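Local coordinates for protein fructose-1,6-bisphosphatase/inositol-1-monophosphatase (Thermotoga maritima, PDB 2P3N) that hydrolyses the phosphate ester of fructose 1,6-bisphosphate, inositol-1-phosphate and several other small phosphate compounds, using magnesium as cofactor, at residues P92-L98 / V110-L116. Sequence-based numbering, arbitrary orientation.
Sequences PNFSISL and VVHAPAL
Leu98 and Val110 exchange two backbone hydrogen bonds: Leu98 N gives to Val110 O at 3.0 Å and Val110 N returns a bond to Leu98 O. Ile96 and His112 form the next hydrogen-bonded pair of this antiparallel beta hairpin, two central strands of the mixed sheet in the inositol monophosphatase fold. Beyond His112 the prolyl nitrogen of Pro114 has no hydrogen to give, and a water takes over: it donates to Pro92 O and Phe94 O and accepts from Ala115 N at 2.7 Å. The same water lies 3.6 Å above the Phe94 ring plane, over its centre. With chi1 at 67°, the Phe94 ring swings across to Pro114, and the two side chains cross at a slant. Phe94 CE1 meets Pro114 CG at 3.7 Å. Replacing Phe94 with an alanine would probably open a gap beside Pro114 and Ala115 and deprive Trp22 and Phe87 of their aromatic neighbour. On one face, Ile96 and Leu98 give the apolar bulk that packs on helix 2-21. The other carries Ser95 and Ser97, small enough to fit under helices 177-185 and 199-211, near the magnesium ligand Asp79 and Asp82, which probably binds substrate as in relatives; Ser95 OG bonds Ser176 OG, and Val111 CG1 rests 3.6 Å from that Ser95 OG. At the far end, Pro92 CB touches Leu116 CD2 at 3.7 Å.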
# COMPACT_ATOMS: atom_id res chain seq x y z
N PRO A 92 -1.45 1.12 13.65
CA PRO A 92 -0.55 1.65 12.62
C PRO A 92 0.18 2.97 12.90
O PRO A 92 1.12 3.31 12.17
CB PRO A 92 -1.45 1.74 11.38
CG PRO A 92 -2.83 1.96 11.98
CD PRO A 92 -2.84 1.01 13.14
N ASN A 93 -0.22 3.69 13.94
CA ASN A 93 0.43 4.97 14.24
C ASN A 93 1.74 4.91 15.02
O ASN A 93 1.82 5.30 16.18
CB ASN A 93 -0.54 5.93 14.95
CG ASN A 93 -1.64 6.42 14.03
OD1 ASN A 93 -2.60 5.70 13.76
ND2 ASN A 93 -1.50 7.64 13.54
N PHE A 94 2.77 4.42 14.35
CA PHE A 94 4.10 4.37 14.94
C PHE A 94 5.05 4.74 13.80
O PHE A 94 4.70 4.59 12.63
CB PHE A 94 4.39 2.98 15.52
CG PHE A 94 4.50 1.90 14.50
CD1 PHE A 94 5.73 1.58 13.94
CD2 PHE A 94 3.38 1.17 14.12
CE1 PHE A 94 5.85 0.56 13.00
CE2 PHE A 94 3.49 0.14 13.18
CZ PHE A 94 4.73 -0.16 12.62
N SER A 95 6.23 5.23 14.14
CA SER A 95 7.20 5.63 13.14
C SER A 95 8.64 5.55 13.62
O SER A 95 8.91 5.25 14.78
CB SER A 95 6.90 7.07 12.70
OG SER A 95 6.80 7.93 13.82
N ILE A 96 9.55 5.79 12.69
CA ILE A 96 10.98 5.79 12.97
C ILE A 96 11.41 7.22 12.69
O ILE A 96 11.05 7.79 11.68
CB ILE A 96 11.78 4.89 12.02
CG1 ILE A 96 11.18 3.48 11.96
CG2 ILE A 96 13.21 4.78 12.51
CD1 ILE A 96 11.97 2.54 11.03
N SER A 97 12.18 7.80 13.59
CA SER A 97 12.59 9.17 13.38
C SER A 97 14.11 9.34 13.37
O SER A 97 14.82 8.73 14.17
CB SER A 97 11.95 10.06 14.44
OG SER A 97 11.96 11.42 14.04
N LEU A 98 14.58 10.17 12.44
CA LEU A 98 16.00 10.47 12.29
C LEU A 98 16.23 11.94 11.97
O LEU A 98 15.87 12.41 10.89
CB LEU A 98 16.62 9.62 11.16
CG LEU A 98 18.14 9.78 11.03
CD1 LEU A 98 18.81 9.29 12.32
CD2 LEU A 98 18.66 8.99 9.84
N VAL A 110 13.54 13.28 9.20
CA VAL A 110 12.76 12.32 8.44
C VAL A 110 11.97 11.44 9.41
O VAL A 110 12.50 11.00 10.43
CB VAL A 110 13.66 11.46 7.51
CG1 VAL A 110 14.93 11.08 8.22
CG2 VAL A 110 12.91 10.22 7.06
N VAL A 111 10.69 11.26 9.10
CA VAL A 111 9.79 10.44 9.92
C VAL A 111 9.18 9.41 8.98
O VAL A 111 8.66 9.76 7.92
CB VAL A 111 8.65 11.29 10.57
CG1 VAL A 111 7.73 10.40 11.41
CG2 VAL A 111 9.23 12.37 11.45
N HIS A 112 9.25 8.14 9.34
CA HIS A 112 8.69 7.09 8.49
C HIS A 112 7.74 6.15 9.21
O HIS A 112 8.16 5.31 10.00
CB HIS A 112 9.82 6.29 7.83
CG HIS A 112 9.33 5.15 6.98
ND1 HIS A 112 8.54 5.34 5.87
CD2 HIS A 112 9.49 3.81 7.12
CE1 HIS A 112 8.24 4.16 5.35
NE2 HIS A 112 8.80 3.22 6.09
N ALA A 113 6.44 6.31 8.93
CA ALA A 113 5.41 5.46 9.52
C ALA A 113 5.30 4.29 8.57
O ALA A 113 4.69 4.38 7.50
CB ALA A 113 4.10 6.21 9.59
N PRO A 114 5.88 3.15 8.96
CA PRO A 114 5.90 1.90 8.18
C PRO A 114 4.55 1.32 7.75
O PRO A 114 4.33 1.08 6.57
CB PRO A 114 6.67 0.94 9.09
CG PRO A 114 7.50 1.86 9.98
CD PRO A 114 6.52 2.96 10.27
N ALA A 115 3.66 1.10 8.71
CA ALA A 115 2.35 0.52 8.39
C ALA A 115 1.50 1.43 7.52
O ALA A 115 0.51 0.98 6.93
CB ALA A 115 1.59 0.17 9.68
N LEU A 116 1.87 2.70 7.42
CA LEU A 116 1.08 3.62 6.64
C LEU A 116 1.73 3.96 5.32
O LEU A 116 1.08 4.51 4.44
CB LEU A 116 0.85 4.92 7.42
CG LEU A 116 0.17 4.89 8.79
CD1 LEU A 116 0.03 6.31 9.31
CD2 LEU A 116 -1.20 4.23 8.69
O HOH W 1 3.45 2.89 10.74